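Local coordinates for protein galactitol 1-phosphate 5-dehydrogenase (Escherichia coli, PDB 4UEJ) that catalyses the zinc- and NAD-dependent oxidation of galactitol 1-phosphate to D-tagatose 6-phosphate, working as a homodimer of the zinc-containing alcohol dehydrogenase family, at residues D26-K31 with S70-L75; G78-C83 with M135-G140; A141-I146 with E300-L305; L150-L155 with A257-L262; I172-I177 with E314-H319. All coordinates share one frame; numbering follows the deposited sequence. Where two conformers were deposited one is given.

Contact 1: residues D26-K31 with S70-L75; sequences DEVRVK and SGVDDL
Val28 and Val72 meet at about a right angle, each offering one methyl to the other: Val28 CG1 lies 4.1 Å from Val72 CG2, a relaxed van der Waals distance. Val28 sits on the strand that begins at Glu27, with its CB directed toward the 70-75 loop, and Val72 leans in from that loop in return. Each valine touches with the methyl opposite its own carbonyl carbon; they differ in where the second methyl goes. In Val72 that methyl, CG1, takes the place opposite the backbone N (chi1 176°), leaving CG2 beside the N and facing the strand. CG2 also rests 3.7 Å from the carbonyl oxygen Glu27 O and 4.1 Å from Asp26 C, so the methyl packs on the strand's backbone too. Gly71 passes close to the start of the strand, its CA 5.3 Å from Asp26 CA, while the Asp26 side chain heads away from the loop, an apt place for an acid at the surface. The Glu27 side chain also sets out away from the loop, and its carboxylate forms a salt bridge with Lys124. Val28 packs further on Ile65 and Val68 of strand 60-68 and on Val123 of strand 120-124, which makes valine a natural choice for a strand interior. Farther along the loop, Asp74 is salt-bridged to Arg125. The segments therefore join the start of strand 27-36 to the connection between strands 60-68 and 80-83 by van der Waals contact, methyl on methyl and methyl on backbone carbonyl, which depends on fit and has little directional preference.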
# COMPACT_ATOMS: atom_id res chain seq x y z
N ASP A 26 -20.60 34.80 1.34
CA ASP A 26 -19.42 34.10 1.82
C ASP A 26 -18.32 34.01 0.76
O ASP A 26 -17.40 33.19 0.88
CB ASP A 26 -19.79 32.70 2.34
CG ASP A 26 -20.30 31.77 1.24
OD1 ASP A 26 -20.72 32.24 0.17
OD2 ASP A 26 -20.29 30.54 1.47
N GLU A 27 -18.40 34.85 -0.26
CA GLU A 27 -17.37 34.87 -1.29
C GLU A 27 -16.40 36.03 -1.13
O GLU A 27 -16.70 37.02 -0.46
CB GLU A 27 -18.00 34.92 -2.69
CG GLU A 27 -18.69 33.65 -3.08
CD GLU A 27 -19.35 33.73 -4.43
OE1 GLU A 27 -19.68 34.85 -4.88
OE2 GLU A 27 -19.52 32.67 -5.07
N VAL A 28 -15.23 35.90 -1.75
CA VAL A 28 -14.28 37.01 -1.86
C VAL A 28 -13.80 37.11 -3.29
O VAL A 28 -13.90 36.15 -4.06
CB VAL A 28 -13.05 36.81 -0.94
CG1 VAL A 28 -13.47 36.67 0.51
CG2 VAL A 28 -12.26 35.59 -1.39
N ARG A 29 -13.27 38.27 -3.67
CA ARG A 29 -12.62 38.39 -4.96
C ARG A 29 -11.13 38.61 -4.75
O ARG A 29 -10.73 39.42 -3.91
CB ARG A 29 -13.20 39.54 -5.80
CG ARG A 29 -12.57 39.62 -7.19
CD ARG A 29 -13.38 40.45 -8.17
NE ARG A 29 -13.58 41.82 -7.71
CZ ARG A 29 -14.77 42.37 -7.53
NH1 ARG A 29 -15.87 41.67 -7.76
NH2 ARG A 29 -14.86 43.63 -7.10
N VAL A 30 -10.33 37.88 -5.50
CA VAL A 30 -8.89 37.99 -5.39
C VAL A 30 -8.28 38.60 -6.64
O VAL A 30 -8.53 38.15 -7.75
CB VAL A 30 -8.24 36.62 -5.14
CG1 VAL A 30 -6.74 36.77 -4.97
CG2 VAL A 30 -8.86 35.95 -3.91
N LYS A 31 -7.45 39.62 -6.46
CA LYS A 31 -6.64 40.11 -7.55
C LYS A 31 -5.36 39.29 -7.57
O LYS A 31 -4.57 39.33 -6.63
CB LYS A 31 -6.34 41.60 -7.39
CG LYS A 31 -5.52 42.18 -8.51
CD LYS A 31 -5.30 43.68 -8.30
CE LYS A 31 -4.15 44.20 -9.14
NZ LYS A 31 -3.94 45.67 -8.92
N SER A 70 -20.60 40.22 2.13
CA SER A 70 -21.08 40.87 3.34
C SER A 70 -21.01 39.96 4.57
O SER A 70 -21.09 40.43 5.70
CB SER A 70 -22.52 41.35 3.12
OG SER A 70 -23.33 40.28 2.66
N GLY A 71 -20.84 38.66 4.33
CA GLY A 71 -20.74 37.71 5.42
C GLY A 71 -19.31 37.41 5.83
O GLY A 71 -19.07 36.61 6.74
N VAL A 72 -18.35 38.04 5.15
CA VAL A 72 -16.94 37.81 5.44
C VAL A 72 -16.41 38.87 6.40
O VAL A 72 -16.33 40.06 6.05
CB VAL A 72 -16.08 37.81 4.15
CG1 VAL A 72 -14.59 37.68 4.50
CG2 VAL A 72 -16.51 36.68 3.22
N ASP A 73 -16.05 38.45 7.61
CA ASP A 73 -15.65 39.40 8.64
C ASP A 73 -14.18 39.29 9.05
O ASP A 73 -13.69 40.11 9.82
CB ASP A 73 -16.55 39.24 9.88
CG ASP A 73 -16.45 37.86 10.54
OD1 ASP A 73 -15.58 37.05 10.16
OD2 ASP A 73 -17.25 37.59 11.46
N ASP A 74 -13.48 38.28 8.53
CA ASP A 74 -12.11 38.05 8.95
C ASP A 74 -11.10 38.27 7.83
O ASP A 74 -9.93 37.91 7.95
CB ASP A 74 -11.96 36.65 9.55
CG ASP A 74 -12.20 35.54 8.53
OD1 ASP A 74 -12.82 35.79 7.48
OD2 ASP A 74 -11.76 34.40 8.81
N LEU A 75 -11.55 38.88 6.74
CA LEU A 75 -10.66 39.28 5.65
C LEU A 75 -11.06 40.64 5.13
O LEU A 75 -12.23 41.03 5.18
CB LEU A 75 -10.68 38.27 4.51
CG LEU A 75 -9.89 36.97 4.69
CD1 LEU A 75 -9.98 36.19 3.40
CD2 LEU A 75 -8.44 37.24 5.07

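Contact 2: residues G78-C83 with M135-G140; sequences GDAVAC and MPIEDG
Ala80 and Ile137 form the apolar centre of this contact, Ala80 CB standing 3.7 Å from Ile137 CD1. The isoleucine reaches the strand with the end of its longer branch: CG1 lies opposite the backbone N (chi1 -171°) and CD1 is carried over toward the alanine methyl. A second touch follows two residues along the strand, where Ala82 CB lies 3.5 Å from the carbonyl oxygen Gly140 O. Alanine suits residue 80 because Ile137 CD1 needs the room, and residue 82 because the turn comes close there, the CA atoms of Ala82 and Gly140 being 5.4 Å apart. Glycine suits the turn as well, since a CB at residue 140 would be pressed against Ile137 O. The turn is shaped from within by backbone bonds, Asp139 N to Pro136 O and Gly140 N to Ile137 O, both 2.9 Å. Ile137 O also accepts a hydrogen bond from Ser62 OG, so two bonds grip this oxygen and position the turn. Farther out, the Ile137 side chain touches Tyr64 and Leu131. Strand 80-83 is itself paired with strands 60-68 and 128-130, and the turn leads into helix 143-155, on which Glu144 is a likely ligand of the catalytic zinc by similarity. The Ala82 side chain lies about 6 Å from that of Glu144. Between these segments the chemistry is methyl against methyl and methyl against carbonyl; directional bonds come from within the turn and from Ser62, none from the strand 80-83 side of this contact.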
# COMPACT_ATOMS: atom_id res chain seq x y z
N GLY A 78 -6.92 44.07 0.39
CA GLY A 78 -5.50 44.28 0.60
C GLY A 78 -4.82 43.12 1.30
O GLY A 78 -3.60 42.99 1.23
N ASP A 79 -5.59 42.26 1.95
CA ASP A 79 -5.02 41.10 2.63
C ASP A 79 -4.44 40.13 1.61
O ASP A 79 -5.03 39.88 0.56
CB ASP A 79 -6.06 40.38 3.49
CG ASP A 79 -6.46 41.19 4.71
OD1 ASP A 79 -5.78 42.20 5.00
OD2 ASP A 79 -7.44 40.81 5.38
N ALA A 80 -3.26 39.60 1.93
CA ALA A 80 -2.60 38.62 1.07
C ALA A 80 -3.15 37.23 1.34
O ALA A 80 -3.32 36.85 2.49
CB ALA A 80 -1.10 38.65 1.31
N VAL A 81 -3.43 36.49 0.27
CA VAL A 81 -3.95 35.13 0.40
C VAL A 81 -3.33 34.18 -0.62
O VAL A 81 -2.86 34.61 -1.68
CB VAL A 81 -5.49 35.08 0.24
CG1 VAL A 81 -6.18 35.82 1.38
CG2 VAL A 81 -5.90 35.66 -1.11
N ALA A 82 -3.32 32.90 -0.28
CA ALA A 82 -3.12 31.84 -1.26
C ALA A 82 -4.44 31.16 -1.50
O ALA A 82 -5.28 31.14 -0.62
CB ALA A 82 -2.09 30.82 -0.78
N CYS A 83 -4.63 30.60 -2.69
CA CYS A 83 -5.84 29.85 -2.96
C CYS A 83 -5.79 28.44 -2.36
O CYS A 83 -4.79 27.76 -2.47
CB CYS A 83 -6.07 29.76 -4.46
SG CYS A 83 -7.50 28.79 -4.92
N MET A 135 5.33 38.06 3.98
CA MET A 135 5.65 37.09 2.96
C MET A 135 5.55 37.71 1.57
O MET A 135 4.52 38.27 1.21
CB MET A 135 4.73 35.88 3.06
CG MET A 135 4.93 34.86 1.96
SD MET A 135 3.90 33.38 2.12
CE MET A 135 4.54 32.65 3.63
N PRO A 136 6.63 37.60 0.78
CA PRO A 136 6.54 38.08 -0.60
C PRO A 136 5.39 37.35 -1.29
O PRO A 136 5.29 36.13 -1.18
CB PRO A 136 7.90 37.70 -1.20
CG PRO A 136 8.82 37.62 -0.01
CD PRO A 136 7.96 37.04 1.09
N ILE A 137 4.50 38.12 -1.92
CA ILE A 137 3.24 37.59 -2.40
C ILE A 137 3.46 36.46 -3.41
O ILE A 137 2.70 35.49 -3.43
CB ILE A 137 2.35 38.70 -3.02
CG1 ILE A 137 0.95 38.18 -3.31
CG2 ILE A 137 2.99 39.31 -4.26
CD1 ILE A 137 0.22 37.72 -2.07
N GLU A 138 4.51 36.59 -4.22
CA GLU A 138 4.85 35.56 -5.20
C GLU A 138 5.05 34.21 -4.53
O GLU A 138 4.67 33.19 -5.10
CB GLU A 138 6.11 35.95 -5.98
CG GLU A 138 6.57 34.90 -6.97
CD GLU A 138 7.80 35.32 -7.76
OE1 GLU A 138 7.70 36.30 -8.54
OE2 GLU A 138 8.86 34.67 -7.62
N ASP A 139 5.61 34.20 -3.32
CA ASP A 139 5.86 32.94 -2.61
C ASP A 139 4.58 32.20 -2.30
O ASP A 139 4.59 30.99 -2.07
CB ASP A 139 6.61 33.16 -1.30
CG ASP A 139 8.01 33.71 -1.49
OD1 ASP A 139 8.39 34.00 -2.64
OD2 ASP A 139 8.71 33.86 -0.47
N GLY A 140 3.48 32.94 -2.24
CA GLY A 140 2.20 32.36 -1.86
C GLY A 140 1.71 31.34 -2.87
O GLY A 140 0.95 30.43 -2.52

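Contact 3: residues A141-I146 with E300-L305; sequences AFIEPI and ETASRL
Ala302 presents its methyl to two isoleucines of the other helix, Ile143 and Ile146. The nearer is Ile146, whose CG2 lies 3.5 Å from Ala302 CB and 4.0 Å from Ala302 CA, so this methyl covers the base of the alanine as well as its tip. Ile143 CG2 adds a looser touch, 4.0 Å from the same Ala302 CB. Both isoleucines have the CG2 branch opposite their backbone N, with CG1 beside that N and opposite the carbonyl carbon (chi1 -67° in Ile143 and -69° in Ile146), and being three residues apart on a helix they offer these methyls on one flank. Alanine suits the facing position because a single carbon lets the backbones approach, the CA atoms of Ile143 and Ala302 being 5.9 Å apart.

Polar interactions serve each helix separately. Ile146 N bonds to Phe142 O at 3.0 Å and Leu305 N to Thr301 O at 2.8 Å, as expected of alpha-helical turns. Thr301 OG1 is also hydrogen-bonded to Gln297 O, one turn back on its own helix. Glu144 sets out away from residues 300-305, and its side chain touches His59 and Trp299, in keeping with its likely role, by similarity, at the catalytic zinc.

Helix 143-155 is thus lined by helix 297-307 along the Ile143 and Ile146 flank. Ile146 also touches Leu175 and Cys179 of helix 171-182, and Pro145 touches Ile172 and Leu175 there. Leu131 borders Ile143, placing the start of helix 143-155 between the strand-rich catalytic domain and the helices of the coenzyme domain.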
# COMPACT_ATOMS: atom_id res chain seq x y z
N ALA A 141 2.14 31.49 -4.11
CA ALA A 141 1.75 30.55 -5.16
C ALA A 141 2.38 29.18 -4.96
O ALA A 141 2.02 28.22 -5.66
CB ALA A 141 2.12 31.08 -6.53
N PHE A 142 3.29 29.06 -4.00
CA PHE A 142 3.95 27.77 -3.80
C PHE A 142 3.38 27.01 -2.62
O PHE A 142 3.75 25.85 -2.40
CB PHE A 142 5.46 27.96 -3.61
CG PHE A 142 6.18 28.23 -4.90
CD1 PHE A 142 6.30 29.52 -5.38
CD2 PHE A 142 6.73 27.19 -5.63
CE1 PHE A 142 6.97 29.78 -6.56
CE2 PHE A 142 7.39 27.44 -6.82
CZ PHE A 142 7.51 28.74 -7.29
N ILE A 143 2.49 27.65 -1.87
CA ILE A 143 1.96 26.98 -0.68
C ILE A 143 1.20 25.71 -1.02
O ILE A 143 1.42 24.68 -0.38
CB ILE A 143 1.06 27.92 0.12
CG1 ILE A 143 1.90 29.05 0.70
CG2 ILE A 143 0.36 27.16 1.25
CD1 ILE A 143 1.16 29.85 1.72
N GLU A 144 0.32 25.78 -2.01
CA GLU A 144 -0.44 24.61 -2.42
C GLU A 144 0.49 23.44 -2.85
O GLU A 144 0.33 22.32 -2.34
CB GLU A 144 -1.44 25.01 -3.51
CG GLU A 144 -2.59 24.04 -3.70
CD GLU A 144 -2.27 22.90 -4.62
OE1 GLU A 144 -1.18 22.93 -5.23
OE2 GLU A 144 -3.09 21.96 -4.71
N PRO A 145 1.47 23.69 -3.74
CA PRO A 145 2.33 22.54 -4.08
C PRO A 145 3.21 22.05 -2.91
O PRO A 145 3.49 20.84 -2.86
CB PRO A 145 3.18 23.07 -5.26
CG PRO A 145 3.02 24.54 -5.25
CD PRO A 145 1.64 24.79 -4.71
N ILE A 146 3.58 22.92 -1.97
CA ILE A 146 4.28 22.46 -0.77
C ILE A 146 3.41 21.48 -0.00
O ILE A 146 3.87 20.42 0.44
CB ILE A 146 4.65 23.62 0.15
CG1 ILE A 146 5.74 24.46 -0.52
CG2 ILE A 146 5.20 23.11 1.49
CD1 ILE A 146 5.89 25.78 0.14
N GLU A 300 -0.70 25.43 7.38
CA GLU A 300 0.03 26.17 8.41
C GLU A 300 1.51 25.82 8.40
O GLU A 300 2.35 26.71 8.47
CB GLU A 300 -0.52 25.90 9.81
CG GLU A 300 -1.98 26.23 10.00
CD GLU A 300 -2.36 26.25 11.46
OE1 GLU A 300 -1.94 25.33 12.20
OE2 GLU A 300 -3.07 27.20 11.88
N THR A 301 1.83 24.54 8.29
CA THR A 301 3.23 24.13 8.23
C THR A 301 3.95 24.74 7.02
O THR A 301 5.07 25.23 7.15
CB THR A 301 3.37 22.60 8.17
OG1 THR A 301 2.77 22.04 9.34
CG2 THR A 301 4.83 22.19 8.13
N ALA A 302 3.29 24.75 5.86
CA ALA A 302 3.92 25.27 4.65
C ALA A 302 4.24 26.74 4.84
O ALA A 302 5.34 27.20 4.51
CB ALA A 302 3.01 25.09 3.44
N SER A 303 3.29 27.47 5.39
CA SER A 303 3.48 28.88 5.63
C SER A 303 4.64 29.09 6.60
O SER A 303 5.50 29.95 6.38
CB SER A 303 2.20 29.51 6.18
OG SER A 303 2.39 30.90 6.34
N ARG A 304 4.68 28.30 7.66
CA ARG A 304 5.72 28.48 8.67
C ARG A 304 7.11 28.16 8.15
O ARG A 304 8.04 28.91 8.40
CB ARG A 304 5.40 27.63 9.89
CG ARG A 304 4.17 28.14 10.61
CD ARG A 304 3.69 27.14 11.65
NE ARG A 304 2.56 27.69 12.39
CZ ARG A 304 2.02 27.11 13.46
NH1 ARG A 304 2.51 25.97 13.92
NH2 ARG A 304 1.00 27.69 14.07
N LEU A 305 7.24 27.05 7.42
CA LEU A 305 8.53 26.68 6.85
C LEU A 305 9.04 27.78 5.92
O LEU A 305 10.23 28.08 5.90
CB LEU A 305 8.43 25.35 6.10
CG LEU A 305 8.20 24.14 7.02
CD1 LEU A 305 8.00 22.90 6.17
CD2 LEU A 305 9.38 23.96 7.97

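Contact 4: residues L150-L155 with A257-L262; sequences LHAFHL and ALVGTL
Ala257 meets Ala152 methyl to methyl, with Ala257 CB 4.2 Å from Ala152 CB. It belongs to strand 255-258 of the parallel sheet and is held there by backbone bonds to strand 231-235. Its single carbon lets helix 143-155 lie close over the sheet, the CA atoms of Ala152 and Ala257 being 6.2 Å apart. Leu258 follows with its side chain on the other side of the strand, directed away from the helix, where it packs on Leu277 of the second subunit. The chain then leaves the strand at Val259. In one of its two conformers CG1 is opposite the backbone N (chi1 -179°) and CG2 lies beside that N, which brings Val259 CG2 3.9 Å from Ala152 CB; this touch is less certain than the pairing of the two alanines. The Val259 side chain also lies about 5 Å from a bound glycerol and about 9 Å from the catalytic zinc ion. Ala152 also touches Leu234 and Ser286. Beyond Val259 the chain runs away from the helix, and Leu262 packs on Phe273 of the second subunit.

On the helix, the His151 ring has Leu155 CG 3.9 Å above one face, offset toward the rim. Its ND1 is hydrogen-bonded to Glu298 and its NE2 to Glu280 of the second subunit. The contact itself packs a helix on the parallel sheet of a Rossmann-type coenzyme domain. Its chemistry is wholly apolar and undemanding in direction: small methyls govern how closely helix and sheet approach, while a polar link to the second subunit is made by His151 beside it.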
# COMPACT_ATOMS: atom_id res chain seq x y z
N LEU A 150 3.71 17.65 1.97
CA LEU A 150 3.45 17.64 3.39
C LEU A 150 2.31 16.69 3.72
O LEU A 150 2.33 16.03 4.76
CB LEU A 150 3.11 19.03 3.91
CG LEU A 150 4.30 20.00 3.93
CD1 LEU A 150 3.84 21.32 4.58
CD2 LEU A 150 5.43 19.41 4.74
N HIS A 151 1.31 16.63 2.84
CA HIS A 151 0.17 15.74 3.07
C HIS A 151 0.62 14.28 3.05
O HIS A 151 0.20 13.49 3.89
CB HIS A 151 -0.91 15.95 2.01
CG HIS A 151 -2.13 15.11 2.26
ND1 HIS A 151 -2.93 15.28 3.37
CD2 HIS A 151 -2.67 14.09 1.56
CE1 HIS A 151 -3.91 14.40 3.34
NE2 HIS A 151 -3.78 13.67 2.24
N ALA A 152 1.47 13.94 2.09
CA ALA A 152 2.05 12.59 2.04
C ALA A 152 2.85 12.27 3.30
O ALA A 152 2.69 11.17 3.85
CB ALA A 152 2.89 12.41 0.81
N PHE A 153 3.71 13.19 3.75
CA PHE A 153 4.43 12.98 5.02
C PHE A 153 3.47 12.76 6.19
O PHE A 153 3.69 11.92 7.06
CB PHE A 153 5.35 14.16 5.35
CG PHE A 153 6.50 14.33 4.39
CD1 PHE A 153 6.97 13.26 3.65
CD2 PHE A 153 7.11 15.56 4.23
CE1 PHE A 153 8.04 13.41 2.76
CE2 PHE A 153 8.18 15.72 3.35
CZ PHE A 153 8.63 14.65 2.60
N HIS A 154 2.40 13.55 6.22
CA HIS A 154 1.40 13.42 7.28
C HIS A 154 0.75 12.04 7.28
O HIS A 154 0.60 11.43 8.34
CB HIS A 154 0.32 14.50 7.11
CG HIS A 154 -0.76 14.43 8.15
ND1 HIS A 154 -2.03 14.90 7.92
CD2 HIS A 154 -0.75 13.96 9.42
CE1 HIS A 154 -2.77 14.71 9.00
NE2 HIS A 154 -2.01 14.14 9.93
N LEU A 155 0.41 11.54 6.10
CA LEU A 155 -0.21 10.21 6.02
C LEU A 155 0.76 9.13 6.48
O LEU A 155 0.33 8.10 6.96
CB LEU A 155 -0.67 9.90 4.60
CG LEU A 155 -1.85 10.74 4.10
CD1 LEU A 155 -2.15 10.37 2.66
CD2 LEU A 155 -3.07 10.52 4.97
N ALA A 257 4.77 6.20 -0.30
CA ALA A 257 3.67 7.14 -0.51
C ALA A 257 3.53 7.49 -1.97
O ALA A 257 4.47 7.98 -2.61
CB ALA A 257 3.86 8.40 0.31
N LEU A 258 2.33 7.26 -2.50
CA LEU A 258 2.07 7.47 -3.92
C LEU A 258 1.41 8.82 -4.08
O LEU A 258 0.29 9.01 -3.62
CB LEU A 258 1.18 6.36 -4.48
CG LEU A 258 1.71 4.92 -4.36
CD1 LEU A 258 0.66 3.94 -4.85
CD2 LEU A 258 3.01 4.75 -5.12
N VAL A 259 2.10 9.71 -4.76
CA VAL A 259 1.66 11.08 -4.91
C VAL A 259 1.26 11.33 -6.35
O VAL A 259 0.31 12.04 -6.65
CB VAL A 259 2.78 12.04 -4.47
CG1 VAL A 259 2.34 13.48 -4.59
CG2 VAL A 259 3.21 11.71 -3.04
N GLY A 260 1.99 10.69 -7.26
CA GLY A 260 1.83 10.88 -8.68
C GLY A 260 0.76 10.00 -9.30
O GLY A 260 0.77 8.79 -9.13
N THR A 261 -0.15 10.62 -10.04
CA THR A 261 -1.23 9.87 -10.68
C THR A 261 -0.80 9.34 -12.06
O THR A 261 -0.20 10.06 -12.85
CB THR A 261 -2.49 10.75 -10.82
OG1 THR A 261 -3.43 10.12 -11.70
CG2 THR A 261 -2.13 12.13 -11.35
N LEU A 262 -1.10 8.07 -12.33
CA LEU A 262 -0.66 7.43 -13.56
C LEU A 262 -1.60 7.71 -14.73
O LEU A 262 -2.81 7.80 -14.55
CB LEU A 262 -0.52 5.92 -13.37
CG LEU A 262 0.86 5.32 -13.08
CD1 LEU A 262 1.68 6.17 -12.13
CD2 LEU A 262 0.67 3.91 -12.53

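Contact 5: residues I172-I177 with E314-H319; sequences IGLLAI and EPLIAH
Leu316 pushes both of its methyls into helix 171-182, one to each of two consecutive leucines. Its CD1 lies 3.6 Å from Leu175 CD2 and 3.9 Å from Leu175 CG, while its CD2 is 3.6 Å from Leu174 CD1 and 3.7 Å from Leu174 CB. The leucines approach differently: Leu174 and Leu316 lie alongside, running antiparallel, whereas the side chain of Leu175 is set at a slant to that of Leu316. Leu316 directs its branched end toward the helix with CG opposite the carbonyl carbon (chi1 -57°), so the fork spans both neighbours, and it also touches Phe204. Leucine suits the place because two methyls at one distance from the backbone can serve two partners at once. With an alanine at Leu316, the facing ends of Leu174 and Leu175 would probably lose their mate and a gap would open between helix and chain.

The rest of the second segment turns outward. Glu314 and Pro315 lie at the surface, Glu314 forming a salt bridge with Arg320, and the chain continues through Ile317 into strand 317-321, which pairs with strand 341-344 of the catalytic domain. Helix 171-182 follows strand 163-167, and Gly173 belongs to a GxGxxG sequence consistent with the dinucleotide-binding turn of a Rossmann fold. The leucine cluster thus packs a Rossmann-type helix against the chain that returns to the catalytic domain.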
# COMPACT_ATOMS: atom_id res chain seq x y z
N ILE A 172 7.01 19.52 -7.24
CA ILE A 172 6.49 18.84 -6.06
C ILE A 172 7.59 18.06 -5.36
O ILE A 172 7.77 18.16 -4.15
CB ILE A 172 5.34 17.89 -6.42
CG1 ILE A 172 4.17 18.67 -7.02
CG2 ILE A 172 4.87 17.13 -5.18
CD1 ILE A 172 3.61 19.69 -6.08
N GLY A 173 8.34 17.29 -6.14
CA GLY A 173 9.45 16.52 -5.60
C GLY A 173 10.56 17.35 -4.97
O GLY A 173 11.07 17.02 -3.90
N LEU A 174 10.96 18.43 -5.64
CA LEU A 174 12.00 19.26 -5.09
C LEU A 174 11.54 19.92 -3.80
O LEU A 174 12.32 20.07 -2.87
CB LEU A 174 12.44 20.32 -6.10
CG LEU A 174 13.17 19.75 -7.31
CD1 LEU A 174 13.37 20.81 -8.40
CD2 LEU A 174 14.51 19.17 -6.86
N LEU A 175 10.27 20.34 -3.75
CA LEU A 175 9.74 20.92 -2.51
C LEU A 175 9.74 19.87 -1.39
O LEU A 175 10.09 20.17 -0.25
CB LEU A 175 8.32 21.46 -2.72
CG LEU A 175 8.28 22.76 -3.56
CD1 LEU A 175 6.84 23.02 -4.03
CD2 LEU A 175 8.80 23.93 -2.78
N ALA A 176 9.36 18.65 -1.74
CA ALA A 176 9.34 17.56 -0.78
C ALA A 176 10.73 17.29 -0.18
O ALA A 176 10.86 17.00 1.00
CB ALA A 176 8.79 16.29 -1.42
N ILE A 177 11.77 17.39 -1.00
CA ILE A 177 13.13 17.27 -0.48
C ILE A 177 13.40 18.31 0.59
O ILE A 177 13.88 17.98 1.67
CB ILE A 177 14.16 17.42 -1.59
CG1 ILE A 177 14.04 16.23 -2.55
CG2 ILE A 177 15.56 17.55 -1.00
CD1 ILE A 177 14.85 16.40 -3.82
N GLU A 314 13.13 30.38 -5.26
CA GLU A 314 13.70 31.00 -6.45
C GLU A 314 14.33 29.99 -7.45
O GLU A 314 14.09 30.11 -8.65
CB GLU A 314 14.74 32.06 -6.06
CG GLU A 314 15.16 32.95 -7.21
CD GLU A 314 13.97 33.66 -7.85
OE1 GLU A 314 13.04 34.06 -7.12
OE2 GLU A 314 13.97 33.80 -9.09
N PRO A 315 15.11 29.00 -6.96
CA PRO A 315 15.74 28.11 -7.94
C PRO A 315 14.75 27.26 -8.71
O PRO A 315 15.10 26.72 -9.75
CB PRO A 315 16.65 27.21 -7.09
CG PRO A 315 16.75 27.88 -5.76
CD PRO A 315 15.53 28.68 -5.58
N LEU A 316 13.53 27.14 -8.20
CA LEU A 316 12.51 26.31 -8.82
C LEU A 316 11.89 26.96 -10.04
O LEU A 316 11.28 26.28 -10.87
CB LEU A 316 11.40 25.98 -7.81
CG LEU A 316 11.84 25.31 -6.52
CD1 LEU A 316 10.67 25.16 -5.56
CD2 LEU A 316 12.45 23.96 -6.84
N ILE A 317 12.02 28.28 -10.15
CA ILE A 317 11.26 29.03 -11.14
C ILE A 317 11.99 29.11 -12.47
O ILE A 317 13.13 29.58 -12.54
CB ILE A 317 10.93 30.45 -10.63
CG1 ILE A 317 10.10 30.36 -9.34
CG2 ILE A 317 10.18 31.23 -11.68
CD1 ILE A 317 10.02 31.64 -8.54
N ALA A 318 11.33 28.63 -13.53
CA ALA A 318 11.91 28.64 -14.86
C ALA A 318 11.42 29.82 -15.68
O ALA A 318 12.11 30.28 -16.59
CB ALA A 318 11.60 27.33 -15.59
N HIS A 319 10.24 30.31 -15.35
CA HIS A 319 9.65 31.38 -16.14
C HIS A 319 8.77 32.30 -15.31
O HIS A 319 7.94 31.83 -14.52
CB HIS A 319 8.84 30.80 -17.30
CG HIS A 319 8.34 31.83 -18.26
ND1 HIS A 319 9.11 32.31 -19.30
CD2 HIS A 319 7.15 32.48 -18.33
CE1 HIS A 319 8.41 33.21 -19.98
NE2 HIS A 319 7.22 33.32 -19.41

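Contact 1 lies farthest out, a partly exposed seam where some charged residues find partners beside it; contacts 2 to 5 are buried. None has a hydrogen bond between its segments; contacts 1 and 2 add methyl-on-carbonyl touches to their apolar packing. Contact 1 sets a loop on a strand and contact 2 a turn beside one, on strands of the same mixed sheet, where Val30 meets Val81. Contact 3 packs helix on helix, contact 4 helix on parallel sheet, and these two share helix 143-155. Contact 5 crosses contact 3 in chain order and touches it where Phe142 meets Ile317. Alanines permit close approach in contacts 2, 3 and 4, whereas leucines fill contact 5. Of the five, contact 4 has the second subunit alongside.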